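Local coordinates for protein superoxide dismutase [Fe] (Methanothermobacter thermautotrophicus, PDB 1MA1) that destroys superoxide radicals, converting them to hydrogen peroxide and oxygen using one iron ion in each subunit of a homotetramer, at residues P12-P17 against I32-H37; Q39-G44 against V79-F84; W85-P90 against I162-D167; E22-R27 against V185-N190. All coordinates share one frame; numbering follows the deposited sequence.

Contact 1. Residues P12-P17 against I32-H37; sequences PELPYP and IHHQKH. With FE (Fe (III) ion), chain G.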
loop_
_atom_site.group_PDB
_atom_site.type_symbol
_atom_site.label_atom_id
_atom_site.label_comp_id
_atom_site.label_asym_id
_atom_site.label_seq_id
_atom_site.Cartn_x
_atom_site.Cartn_y
_atom_site.Cartn_z
ATOM N N PRO A 12 2.844 3.657 27.513
ATOM C CA PRO A 12 2.920 2.662 28.586
ATOM C C PRO A 12 4.339 2.549 29.104
ATOM O O PRO A 12 5.298 2.707 28.348
ATOM C CB PRO A 12 2.441 1.390 27.909
ATOM C CG PRO A 12 2.957 1.560 26.525
ATOM C CD PRO A 12 2.659 3.015 26.203
ATOM N N GLU A 13 4.478 2.288 30.395
ATOM C CA GLU A 13 5.782 1.992 30.966
ATOM C C GLU A 13 6.257 0.673 30.381
ATOM O O GLU A 13 5.449 -0.188 30.043
ATOM C CB GLU A 13 5.659 1.889 32.478
ATOM C CG GLU A 13 4.733 2.937 33.077
ATOM C CD GLU A 13 5.434 3.823 34.089
ATOM O OE1 GLU A 13 5.851 3.277 35.134
ATOM O OE2 GLU A 13 5.574 5.054 33.846
ATOM N N LEU A 14 7.566 0.505 30.254
ATOM C CA LEU A 14 8.136 -0.817 30.022
ATOM C C LEU A 14 7.954 -1.737 31.228
ATOM O O LEU A 14 7.964 -1.291 32.373
ATOM C CB LEU A 14 9.623 -0.695 29.691
ATOM C CG LEU A 14 10.070 -0.720 28.234
ATOM C CD1 LEU A 14 9.119 0.045 27.348
ATOM C CD2 LEU A 14 11.446 -0.138 28.151
ATOM N N PRO A 15 7.800 -3.045 30.979
ATOM C CA PRO A 15 7.729 -4.089 32.004
ATOM C C PRO A 15 9.040 -4.287 32.780
ATOM O O PRO A 15 9.144 -5.174 33.630
ATOM C CB PRO A 15 7.363 -5.343 31.195
ATOM C CG PRO A 15 6.733 -4.789 29.932
ATOM C CD PRO A 15 7.635 -3.629 29.638
ATOM N N TYR A 16 10.046 -3.483 32.468
ATOM C CA TYR A 16 11.416 -3.763 32.887
ATOM C C TYR A 16 12.314 -2.578 32.560
ATOM O O TYR A 16 11.970 -1.745 31.724
ATOM C CB TYR A 16 11.959 -5.035 32.194
ATOM C CG TYR A 16 11.651 -5.133 30.711
ATOM C CD1 TYR A 16 12.095 -4.160 29.814
ATOM C CD2 TYR A 16 10.866 -6.165 30.220
ATOM C CE1 TYR A 16 11.746 -4.219 28.460
ATOM C CE2 TYR A 16 10.512 -6.237 28.883
ATOM C CZ TYR A 16 10.945 -5.266 28.008
ATOM O OH TYR A 16 10.545 -5.325 26.694
ATOM N N PRO A 17 13.474 -2.478 33.232
ATOM C CA PRO A 17 14.392 -1.356 33.016
ATOM C C PRO A 17 15.035 -1.361 31.638
ATOM O O PRO A 17 15.167 -2.416 31.015
ATOM C CB PRO A 17 15.416 -1.517 34.138
ATOM C CG PRO A 17 15.428 -2.965 34.393
ATOM C CD PRO A 17 13.962 -3.354 34.310
ATOM N N ILE A 32 15.454 4.981 23.188
ATOM C CA ILE A 32 14.967 5.857 22.150
ATOM C C ILE A 32 13.791 5.271 21.327
ATOM O O ILE A 32 12.886 6.023 20.935
ATOM C CB ILE A 32 16.166 6.319 21.244
ATOM C CG1 ILE A 32 15.644 6.939 19.954
ATOM C CG2 ILE A 32 17.104 5.172 20.980
ATOM C CD1 ILE A 32 16.738 7.467 19.040
ATOM N N HIS A 33 13.777 3.952 21.102
ATOM C CA HIS A 33 12.628 3.284 20.478
ATOM C C HIS A 33 11.385 3.607 21.292
ATOM O O HIS A 33 10.346 3.987 20.740
ATOM C CB HIS A 33 12.830 1.748 20.445
ATOM C CG HIS A 33 11.887 0.998 19.545
ATOM N ND1 HIS A 33 12.114 -0.306 19.184
ATOM C CD2 HIS A 33 10.737 1.356 18.910
ATOM C CE1 HIS A 33 11.160 -0.724 18.367
ATOM N NE2 HIS A 33 10.305 0.267 18.181
ATOM N N HIS A 34 11.498 3.453 22.610
ATOM C CA HIS A 34 10.362 3.630 23.502
ATOM C C HIS A 34 9.968 5.088 23.607
ATOM O O HIS A 34 8.794 5.430 23.482
ATOM C CB HIS A 34 10.691 3.102 24.890
ATOM C CG HIS A 34 9.555 3.200 25.858
ATOM N ND1 HIS A 34 9.659 3.833 27.079
ATOM C CD2 HIS A 34 8.279 2.742 25.786
ATOM C CE1 HIS A 34 8.507 3.763 27.715
ATOM N NE2 HIS A 34 7.652 3.103 26.950
ATOM N N GLN A 35 10.947 5.958 23.823
ATOM C CA GLN A 35 10.640 7.290 24.314
ATOM C C GLN A 35 10.460 8.281 23.202
ATOM O O GLN A 35 9.828 9.318 23.394
ATOM C CB GLN A 35 11.735 7.798 25.238
ATOM C CG GLN A 35 12.041 6.856 26.353
ATOM C CD GLN A 35 12.539 7.579 27.565
ATOM O OE1 GLN A 35 13.216 8.610 27.453
ATOM N NE2 GLN A 35 12.216 7.047 28.750
ATOM N N LYS A 36 11.034 7.970 22.046
ATOM C CA LYS A 36 10.865 8.821 20.873
ATOM C C LYS A 36 9.784 8.315 19.916
ATOM O O LYS A 36 8.822 9.027 19.617
ATOM C CB LYS A 36 12.184 8.956 20.129
ATOM C CG LYS A 36 13.255 9.602 20.954
ATOM C CD LYS A 36 12.791 10.954 21.441
ATOM C CE LYS A 36 13.805 11.565 22.397
ATOM N NZ LYS A 36 13.429 12.940 22.814
ATOM N N HIS A 37 9.933 7.087 19.439
ATOM C CA HIS A 37 9.050 6.586 18.395
ATOM C C HIS A 37 7.694 6.173 18.954
ATOM O O HIS A 37 6.654 6.657 18.502
ATOM C CB HIS A 37 9.709 5.415 17.652
ATOM C CG HIS A 37 10.958 5.811 16.926
ATOM N ND1 HIS A 37 10.945 6.620 15.810
ATOM C CD2 HIS A 37 12.266 5.593 17.212
ATOM C CE1 HIS A 37 12.187 6.887 15.443
ATOM N NE2 HIS A 37 13.006 6.275 16.281
HETATM FE FE FE G . 9.254 0.682 16.389
HETATM O O HOH W 1 8.045 0.865 14.915
#

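Contact 2. Residues Q39-G44 against V79-F84; sequences QAYVDG and VLHLFF. With FE (Fe (III) ion), chain G.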
loop_
_atom_site.group_PDB
_atom_site.type_symbol
_atom_site.label_atom_id
_atom_site.label_comp_id
_atom_site.label_asym_id
_atom_site.label_seq_id
_atom_site.Cartn_x
_atom_site.Cartn_y
_atom_site.Cartn_z
ATOM N N GLN A 39 6.371 7.009 21.544
ATOM C CA GLN A 39 5.754 8.270 21.973
ATOM C C GLN A 39 5.130 9.016 20.787
ATOM O O GLN A 39 4.043 9.574 20.896
ATOM C CB GLN A 39 6.795 9.154 22.637
ATOM C CG GLN A 39 6.237 10.440 23.153
ATOM C CD GLN A 39 5.264 10.237 24.295
ATOM O OE1 GLN A 39 5.611 9.689 25.331
ATOM N NE2 GLN A 39 4.027 10.698 24.106
ATOM N N ALA A 40 5.816 8.999 19.653
ATOM C CA ALA A 40 5.331 9.703 18.476
ATOM C C ALA A 40 3.967 9.156 18.006
ATOM O O ALA A 40 3.111 9.914 17.510
ATOM C CB ALA A 40 6.373 9.619 17.342
ATOM N N TYR A 41 3.757 7.848 18.174
ATOM C CA TYR A 41 2.476 7.255 17.793
ATOM C C TYR A 41 1.360 7.597 18.776
ATOM O O TYR A 41 0.243 7.874 18.355
ATOM C CB TYR A 41 2.596 5.729 17.624
ATOM C CG TYR A 41 3.675 5.365 16.641
ATOM C CD1 TYR A 41 3.740 5.989 15.396
ATOM C CD2 TYR A 41 4.708 4.499 16.993
ATOM C CE1 TYR A 41 4.808 5.775 14.546
ATOM C CE2 TYR A 41 5.789 4.288 16.141
ATOM C CZ TYR A 41 5.835 4.934 14.924
ATOM O OH TYR A 41 6.924 4.798 14.098
ATOM N N VAL A 42 1.665 7.594 20.072
ATOM C CA VAL A 42 0.772 8.172 21.058
ATOM C C VAL A 42 0.332 9.571 20.668
ATOM O O VAL A 42 -0.868 9.844 20.610
ATOM C CB VAL A 42 1.433 8.269 22.419
ATOM C CG1 VAL A 42 0.529 9.062 23.375
ATOM C CG2 VAL A 42 1.760 6.861 22.922
ATOM N N ASP A 43 1.287 10.457 20.394
ATOM C CA ASP A 43 0.939 11.834 20.078
ATOM C C ASP A 43 0.216 11.942 18.746
ATOM O O ASP A 43 -0.719 12.740 18.600
ATOM C CB ASP A 43 2.181 12.714 20.044
ATOM C CG ASP A 43 2.974 12.628 21.309
ATOM O OD1 ASP A 43 2.372 12.501 22.408
ATOM O OD2 ASP A 43 4.206 12.693 21.191
ATOM N N GLY A 44 0.650 11.138 17.774
ATOM C CA GLY A 44 -0.008 11.116 16.475
ATOM C C GLY A 44 -1.480 10.796 16.631
ATOM O O GLY A 44 -2.351 11.541 16.172
ATOM N N VAL A 79 -0.460 0.184 19.157
ATOM C CA VAL A 79 -0.851 -1.169 19.548
ATOM C C VAL A 79 0.287 -2.175 19.388
ATOM O O VAL A 79 0.538 -2.958 20.291
ATOM C CB VAL A 79 -2.059 -1.682 18.720
ATOM C CG1 VAL A 79 -2.345 -3.116 19.079
ATOM C CG2 VAL A 79 -3.288 -0.846 18.998
ATOM N N LEU A 80 0.971 -2.151 18.251
ATOM C CA LEU A 80 2.069 -3.092 18.010
ATOM C C LEU A 80 3.263 -2.920 18.959
ATOM O O LEU A 80 3.841 -3.922 19.411
ATOM C CB LEU A 80 2.559 -2.989 16.553
ATOM C CG LEU A 80 1.587 -3.536 15.508
ATOM C CD1 LEU A 80 2.031 -3.231 14.108
ATOM C CD2 LEU A 80 1.474 -5.020 15.705
ATOM N N HIS A 81 3.636 -1.667 19.262
ATOM C CA HIS A 81 4.732 -1.446 20.207
ATOM C C HIS A 81 4.286 -1.950 21.578
ATOM O O HIS A 81 5.072 -2.541 22.312
ATOM C CB HIS A 81 5.172 0.037 20.269
ATOM C CG HIS A 81 6.041 0.469 19.118
ATOM N ND1 HIS A 81 5.520 0.839 17.900
ATOM C CD2 HIS A 81 7.390 0.628 19.004
ATOM C CE1 HIS A 81 6.500 1.215 17.090
ATOM N NE2 HIS A 81 7.648 1.099 17.734
ATOM N N LEU A 82 3.016 -1.764 21.905
ATOM C CA LEU A 82 2.509 -2.252 23.181
ATOM C C LEU A 82 2.710 -3.760 23.366
ATOM O O LEU A 82 3.212 -4.190 24.400
ATOM C CB LEU A 82 1.025 -1.941 23.331
ATOM C CG LEU A 82 0.371 -2.349 24.663
ATOM C CD1 LEU A 82 1.025 -1.560 25.800
ATOM C CD2 LEU A 82 -1.137 -2.048 24.630
ATOM N N PHE A 83 2.312 -4.560 22.380
ATOM C CA PHE A 83 2.507 -6.006 22.451
ATOM C C PHE A 83 3.974 -6.400 22.332
ATOM O O PHE A 83 4.386 -7.426 22.866
ATOM C CB PHE A 83 1.702 -6.726 21.352
ATOM C CG PHE A 83 0.225 -6.820 21.630
ATOM C CD1 PHE A 83 -0.591 -5.693 21.569
ATOM C CD2 PHE A 83 -0.355 -8.037 21.967
ATOM C CE1 PHE A 83 -1.952 -5.779 21.839
ATOM C CE2 PHE A 83 -1.722 -8.126 22.241
ATOM C CZ PHE A 83 -2.518 -6.994 22.178
ATOM N N PHE A 84 4.749 -5.585 21.618
ATOM C CA PHE A 84 6.165 -5.865 21.386
ATOM C C PHE A 84 6.911 -5.867 22.715
ATOM O O PHE A 84 7.568 -6.843 23.056
ATOM C CB PHE A 84 6.761 -4.810 20.450
ATOM C CG PHE A 84 8.210 -5.043 20.106
ATOM C CD1 PHE A 84 8.631 -6.265 19.597
ATOM C CD2 PHE A 84 9.148 -4.032 20.262
ATOM C CE1 PHE A 84 9.973 -6.473 19.246
ATOM C CE2 PHE A 84 10.485 -4.221 19.911
ATOM C CZ PHE A 84 10.900 -5.448 19.401
HETATM FE FE FE G . 9.254 0.682 16.389
HETATM O O HOH W 1 8.045 0.865 14.915
#

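Contact 3. Residues W85-P90 against I162-D167; sequences WGNMGP and ILLVLD. With FE (Fe (III) ion), chain G.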
loop_
_atom_site.group_PDB
_atom_site.type_symbol
_atom_site.label_atom_id
_atom_site.label_comp_id
_atom_site.label_asym_id
_atom_site.label_seq_id
_atom_site.Cartn_x
_atom_site.Cartn_y
_atom_site.Cartn_z
ATOM N N TRP A 85 6.801 -4.776 23.468
ATOM C CA TRP A 85 7.451 -4.681 24.772
ATOM C C TRP A 85 7.018 -5.862 25.628
ATOM O O TRP A 85 7.806 -6.440 26.383
ATOM C CB TRP A 85 7.062 -3.380 25.471
ATOM C CG TRP A 85 7.287 -2.143 24.672
ATOM C CD1 TRP A 85 6.451 -1.078 24.581
ATOM C CD2 TRP A 85 8.424 -1.832 23.866
ATOM N NE1 TRP A 85 6.990 -0.111 23.762
ATOM C CE2 TRP A 85 8.203 -0.549 23.308
ATOM C CE3 TRP A 85 9.610 -2.506 23.559
ATOM C CZ2 TRP A 85 9.118 0.065 22.467
ATOM C CZ3 TRP A 85 10.528 -1.889 22.718
ATOM C CH2 TRP A 85 10.276 -0.619 22.180
ATOM N N GLY A 86 5.757 -6.225 25.489
ATOM C CA GLY A 86 5.182 -7.208 26.379
ATOM C C GLY A 86 5.661 -8.627 26.120
ATOM O O GLY A 86 5.674 -9.443 27.056
ATOM N N ASN A 87 6.035 -8.945 24.877
ATOM C CA ASN A 87 6.536 -10.278 24.603
ATOM C C ASN A 87 8.051 -10.306 24.452
ATOM O O ASN A 87 8.609 -11.144 23.733
ATOM C CB ASN A 87 5.804 -10.928 23.393
ATOM C CG ASN A 87 5.966 -10.166 22.055
ATOM O OD1 ASN A 87 4.981 -10.001 21.319
ATOM N ND2 ASN A 87 7.194 -9.749 21.717
ATOM N N MET A 88 8.713 -9.392 25.167
ATOM C CA MET A 88 10.136 -9.541 25.488
ATOM C C MET A 88 10.388 -9.474 26.991
ATOM O O MET A 88 9.557 -8.985 27.751
ATOM C CB MET A 88 10.973 -8.456 24.795
ATOM C CG MET A 88 10.892 -8.459 23.274
ATOM S SD MET A 88 12.036 -7.273 22.483
ATOM C CE MET A 88 11.159 -5.759 22.692
ATOM N N GLY A 89 11.545 -9.970 27.411
ATOM C CA GLY A 89 12.019 -9.734 28.752
ATOM C C GLY A 89 13.483 -10.120 28.900
ATOM O O GLY A 89 14.125 -10.524 27.930
ATOM N N PRO A 90 14.047 -10.002 30.114
ATOM C CA PRO A 90 15.429 -10.380 30.424
ATOM C C PRO A 90 15.792 -11.765 29.875
ATOM O O PRO A 90 15.022 -12.721 30.000
ATOM C CB PRO A 90 15.447 -10.359 31.952
ATOM C CG PRO A 90 14.473 -9.325 32.288
ATOM C CD PRO A 90 13.336 -9.615 31.344
ATOM N N ILE A 162 -3.413 -10.491 18.290
ATOM C CA ILE A 162 -1.952 -10.580 18.323
ATOM C C ILE A 162 -1.459 -11.575 19.375
ATOM O O ILE A 162 -1.872 -11.532 20.533
ATOM C CB ILE A 162 -1.306 -9.199 18.605
ATOM C CG1 ILE A 162 -1.705 -8.189 17.534
ATOM C CG2 ILE A 162 0.209 -9.331 18.621
ATOM C CD1 ILE A 162 -1.191 -6.797 17.818
ATOM N N LEU A 163 -0.565 -12.462 18.965
ATOM C CA LEU A 163 0.092 -13.368 19.901
ATOM C C LEU A 163 1.548 -12.983 20.156
ATOM O O LEU A 163 1.987 -12.881 21.306
ATOM C CB LEU A 163 0.031 -14.800 19.372
ATOM C CG LEU A 163 -1.372 -15.375 19.255
ATOM C CD1 LEU A 163 -1.323 -16.786 18.714
ATOM C CD2 LEU A 163 -2.028 -15.322 20.627
ATOM N N LEU A 164 2.288 -12.777 19.070
ATOM C CA LEU A 164 3.722 -12.525 19.124
ATOM C C LEU A 164 4.041 -11.454 18.090
ATOM O O LEU A 164 3.489 -11.469 16.985
ATOM C CB LEU A 164 4.490 -13.792 18.751
ATOM C CG LEU A 164 5.874 -14.038 19.351
ATOM C CD1 LEU A 164 6.680 -14.819 18.323
ATOM C CD2 LEU A 164 6.574 -12.750 19.700
ATOM N N VAL A 165 4.947 -10.547 18.427
ATOM C CA VAL A 165 5.222 -9.411 17.569
ATOM C C VAL A 165 6.720 -9.107 17.554
ATOM O O VAL A 165 7.381 -9.127 18.592
ATOM C CB VAL A 165 4.406 -8.176 18.070
ATOM C CG1 VAL A 165 5.224 -6.922 17.991
ATOM C CG2 VAL A 165 3.144 -8.015 17.238
ATOM N N LEU A 166 7.259 -8.828 16.378
ATOM C CA LEU A 166 8.662 -8.452 16.259
ATOM C C LEU A 166 8.852 -7.198 15.383
ATOM O O LEU A 166 8.626 -7.245 14.172
ATOM C CB LEU A 166 9.447 -9.632 15.666
ATOM C CG LEU A 166 10.885 -9.347 15.271
ATOM C CD1 LEU A 166 11.629 -8.755 16.459
ATOM C CD2 LEU A 166 11.527 -10.627 14.765
ATOM N N ASP A 167 9.255 -6.082 15.994
ATOM C CA ASP A 167 9.422 -4.836 15.251
ATOM C C ASP A 167 10.643 -4.985 14.350
ATOM O O ASP A 167 11.688 -5.475 14.775
ATOM C CB ASP A 167 9.583 -3.635 16.211
ATOM C CG ASP A 167 9.540 -2.281 15.487
ATOM O OD1 ASP A 167 9.454 -2.302 14.248
ATOM O OD2 ASP A 167 9.606 -1.192 16.137
HETATM FE FE FE G . 9.254 0.682 16.389
HETATM O O HOH W 1 8.045 0.865 14.915
#

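Contact 4. Residues E22-R27 against V185-N190; sequences EPHISR and VEAFWN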
loop_
_atom_site.group_PDB
_atom_site.type_symbol
_atom_site.label_atom_id
_atom_site.label_comp_id
_atom_site.label_asym_id
_atom_site.label_seq_id
_atom_site.Cartn_x
_atom_site.Cartn_y
_atom_site.Cartn_z
ATOM N N GLU A 22 19.773 -6.159 27.403
ATOM C CA GLU A 22 21.162 -6.287 26.970
ATOM C C GLU A 22 21.624 -7.715 27.153
ATOM O O GLU A 22 21.155 -8.407 28.054
ATOM C CB GLU A 22 22.072 -5.376 27.791
ATOM C CG GLU A 22 21.641 -3.930 27.797
ATOM C CD GLU A 22 22.695 -2.996 28.374
ATOM O OE1 GLU A 22 23.232 -3.287 29.465
ATOM O OE2 GLU A 22 22.975 -1.963 27.735
ATOM N N PRO A 23 22.578 -8.170 26.326
ATOM C CA PRO A 23 23.302 -7.407 25.309
ATOM C C PRO A 23 22.573 -7.398 23.968
ATOM O O PRO A 23 23.103 -6.913 22.964
ATOM C CB PRO A 23 24.622 -8.149 25.223
ATOM C CG PRO A 23 24.165 -9.578 25.334
ATOM C CD PRO A 23 23.179 -9.506 26.490
ATOM N N HIS A 24 21.365 -7.950 23.951
ATOM C CA HIS A 24 20.676 -8.249 22.698
ATOM C C HIS A 24 20.036 -7.002 22.115
ATOM O O HIS A 24 20.193 -6.711 20.939
ATOM C CB HIS A 24 19.620 -9.292 22.966
ATOM C CG HIS A 24 20.131 -10.462 23.737
ATOM N ND1 HIS A 24 20.979 -11.395 23.181
ATOM C CD2 HIS A 24 19.897 -10.869 25.005
ATOM C CE1 HIS A 24 21.236 -12.329 24.075
ATOM N NE2 HIS A 24 20.589 -12.034 25.192
ATOM N N ILE A 25 19.312 -6.271 22.956
ATOM C CA ILE A 25 18.950 -4.892 22.653
ATOM C C ILE A 25 19.551 -3.980 23.708
ATOM O O ILE A 25 19.299 -4.135 24.913
ATOM C CB ILE A 25 17.390 -4.704 22.612
ATOM C CG1 ILE A 25 16.793 -5.537 21.474
ATOM C CG2 ILE A 25 17.033 -3.231 22.404
ATOM C CD1 ILE A 25 15.284 -5.595 21.471
ATOM N N SER A 26 20.346 -3.021 23.256
ATOM C CA SER A 26 21.070 -2.145 24.170
ATOM C C SER A 26 20.149 -1.157 24.869
ATOM O O SER A 26 19.043 -0.870 24.410
ATOM C CB SER A 26 22.137 -1.362 23.419
ATOM O OG SER A 26 21.572 -0.224 22.815
ATOM N N ARG A 27 20.629 -0.624 25.980
ATOM C CA ARG A 27 19.887 0.355 26.746
ATOM C C ARG A 27 19.586 1.569 25.882
ATOM O O ARG A 27 18.477 2.119 25.909
ATOM C CB ARG A 27 20.708 0.778 27.946
ATOM C CG ARG A 27 19.964 1.645 28.950
ATOM C CD ARG A 27 20.876 2.702 29.514
ATOM N NE ARG A 27 21.396 3.451 28.382
ATOM C CZ ARG A 27 22.385 4.336 28.422
ATOM N NH1 ARG A 27 22.978 4.628 29.574
ATOM N NH2 ARG A 27 22.849 4.862 27.287
ATOM N N VAL A 185 17.224 -9.823 14.350
ATOM C CA VAL A 185 16.234 -10.890 14.401
ATOM C C VAL A 185 16.735 -12.120 15.154
ATOM O O VAL A 185 16.004 -12.706 15.939
ATOM C CB VAL A 185 15.787 -11.306 12.982
ATOM C CG1 VAL A 185 14.907 -12.559 13.034
ATOM C CG2 VAL A 185 15.062 -10.153 12.331
ATOM N N GLU A 186 17.983 -12.509 14.927
ATOM C CA GLU A 186 18.565 -13.635 15.645
ATOM C C GLU A 186 18.690 -13.367 17.152
ATOM O O GLU A 186 18.398 -14.238 17.969
ATOM C CB GLU A 186 19.931 -13.969 15.047
ATOM C CG GLU A 186 20.617 -15.142 15.679
ATOM C CD GLU A 186 19.708 -16.347 15.743
ATOM O OE1 GLU A 186 19.014 -16.622 14.730
ATOM O OE2 GLU A 186 19.694 -17.027 16.807
ATOM N N ALA A 187 19.112 -12.164 17.523
ATOM C CA ALA A 187 19.213 -11.809 18.938
ATOM C C ALA A 187 17.850 -11.873 19.623
ATOM O O ALA A 187 17.752 -12.191 20.809
ATOM C CB ALA A 187 19.810 -10.415 19.093
ATOM N N PHE A 188 16.795 -11.588 18.857
ATOM C CA PHE A 188 15.455 -11.433 19.404
ATOM C C PHE A 188 15.014 -12.698 20.120
ATOM O O PHE A 188 14.331 -12.635 21.142
ATOM C CB PHE A 188 14.488 -11.099 18.275
ATOM C CG PHE A 188 13.041 -11.133 18.677
ATOM C CD1 PHE A 188 12.525 -10.187 19.558
ATOM C CD2 PHE A 188 12.194 -12.129 18.185
ATOM C CE1 PHE A 188 11.181 -10.240 19.944
ATOM C CE2 PHE A 188 10.855 -12.188 18.569
ATOM C CZ PHE A 188 10.345 -11.245 19.448
ATOM N N TRP A 189 15.404 -13.849 19.583
ATOM C CA TRP A 189 14.935 -15.123 20.116
ATOM C C TRP A 189 15.509 -15.416 21.499
ATOM O O TRP A 189 15.027 -16.307 22.203
ATOM C CB TRP A 189 15.278 -16.265 19.156
ATOM C CG TRP A 189 14.600 -16.121 17.838
ATOM C CD1 TRP A 189 15.166 -15.725 16.660
ATOM C CD2 TRP A 189 13.206 -16.321 17.567
ATOM N NE1 TRP A 189 14.207 -15.671 15.666
ATOM C CE2 TRP A 189 12.998 -16.029 16.197
ATOM C CE3 TRP A 189 12.114 -16.711 18.349
ATOM C CZ2 TRP A 189 11.744 -16.117 15.595
ATOM C CZ3 TRP A 189 10.859 -16.798 17.744
ATOM C CH2 TRP A 189 10.691 -16.502 16.378
ATOM N N ASN A 190 16.525 -14.653 21.890
ATOM C CA ASN A 190 17.069 -14.750 23.237
ATOM C C ASN A 190 16.194 -14.070 24.279
ATOM O O ASN A 190 16.322 -14.349 25.466
ATOM C CB ASN A 190 18.461 -14.136 23.293
ATOM C CG ASN A 190 19.469 -14.920 22.496
ATOM O OD1 ASN A 190 19.768 -16.052 22.840
ATOM N ND2 ASN A 190 19.998 -14.327 21.427
#

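Contact 1. Residues P12-P17 against I32-H37
Beside the iron site of this superoxide dismutase, H34 of the alpha-hairpin domain, next to the ligand H33, reaches out from helix 27-57 to P12 and L14 in the extended segment before it. The contact illustrates how one imidazole can tie a loop to a metal-bearing helix. The NE2 hydrogen of H34 is given to the backbone O of P12 at 2.8 Å. That carbonyl points almost straight at the donor and lies close to the ring plane, so the bond also tends to fix how the ring is turned. The other ring nitrogen of H34, ND1, is hydrogen-bonded to the hydroxyl of Y18, so both nitrogens have partners. With CG set anti to the backbone N (chi1 -178°), the ring stands off the helix towards the loop. L14 lays CD1 over one face as a CH-pi contact, 3.4 Å from the H34 ring centroid and nearer the rim than the middle. Were H34 replaced by an alanine, the P12 carbonyl and the Y18 hydroxyl would probably lose their shared partner, and L14 the surface on which its CD1 rests. W85, from helix 64-86, meets the rings of both H34 and the ligand H33 edge-to-face, connecting this contact to the metal site. H33 itself turns to the metal, where its NE2 binds the iron at 2.1 Å.

Contact 2. Residues Q39-G44 against V79-F84
Two helices of the alpha-hairpin domain, 27-57 and 64-86, run past each other here with backbones well apart, the nearest alpha carbons being CA of Y41 and CA of V79 at 9.2 Å. At this separation the contact is made by two ring-bearing side chains, those of the iron ligand H81 and of Y41 beside it. Both have CG beside the backbone N and anti to the carbonyl carbon (chi1 -55° in Y41), which sends each ring into the space between the helices. The side chains approach nearly at right angles. The rings meet obliquely, with planes 35° apart and the centroids of the Y41 and H81 rings separated by 5.3 Å. The nearest atoms are CE2 of Y41 and CE1 of H81, 3.3 Å apart. H81 is gripped at both nitrogens, since ND1 is hydrogen-bonded to the backbone O of G77, one turn earlier in its own helix, which probably steadies the ring for metal binding. Y41 has further neighbours in W169 and the iron ligand H171. Its position in the sequence matches the conserved tyrosine of iron and manganese superoxide dismutases that lies near the metal at the inner end of the substrate funnel, where Y41 probably sits too. The contact ends at the metal, with NE2 of H81 bound to the iron at 2.1 Å.

Contact 3. Residues W85-P90 against I162-D167
Hydrogen bonds from the amide of N87 to the backbone of V165 carry most of this contact between the end of helix 64-86 and strand 164-167. V165 N gives its hydrogen to OD1 of N87 at 2.9 Å, a bent bond coming from above the plane of the side-chain carbonyl. In return ND2 of N87 reaches O of V165 at 3.2 Å, straighter at 155° and on a lone pair of that carbonyl. One amide thus serves both polar atoms of a single residue, and R200 NH1 adds a second donor to the same OD1. A lysine in its place would probably leave the V165 N-H without its acceptor and set a charge beside R200. By packing, the amide is met crosswise by L164, whose CD2 lies 3.5 Å from CG of N87. By metal coordination, D167 at the far end of the strand holds the iron through OD2 at 1.9 Å. On its other side the strand pairs with 131-138, where L163 and L164 both face L135 in a classic beta bulge. The whole joins the alpha-hairpin domain to the C-terminal alpha/beta domain, the two-part build of iron and manganese superoxide dismutases.

Contact 4. Residues E22-R27 against V185-N190
H24 and N190 both carry CG beside the backbone N and anti to the carbonyl carbon (chi1 -49° and -67°), and these torsions bring an imidazole and an asparagine together where the alpha-hairpin domain meets the end of helix 181-188 in the C-terminal domain. This is structural packing away from the iron. CB of N190 sits over one face of H24 as a CH-pi contact, 3.6 Å from the ring centroid, while CD of P23 covers the opposite face, so the imidazole is sandwiched. The N190 amide lies only 17° from parallel to the ring. Beside them the methyl of A187 rests on the stem of H24, CB to CB at 4.0 Å. The loop holding H24 is also fixed at its backbone, where H24 O accepts a bond from the hydroxyl of Y177. N190 is braced from its own side: A187 O takes hydrogens from N190 N at 3.0 Å and from N190 ND2 at 3.2 Å, both arriving from the same face of that carbonyl.

Contacts 1, 2 and 3 converge on one iron ion and its water, each supplying one ligand, H33, H81 and D167 in turn, with H171 as the fourth; NE2 of H33 and NE2 of H81 come within 2.8 Å because both bind the metal. Contacts 1 and 2 both use helix 27-57, with centres about 10 Å apart. Contacts 2 and 3 follow one another on helix 64-86, where F84 CD1 packs on V165 O at 3.3 Å. Contact 1 also touches contact 3, by a probable hydrogen bond between Y16 OH and W85 O. Contact 4 stands off the metal, yet it closes the chain loop that holds contacts 2 and 3, and F188 leans on L166 and M88 of contact 3.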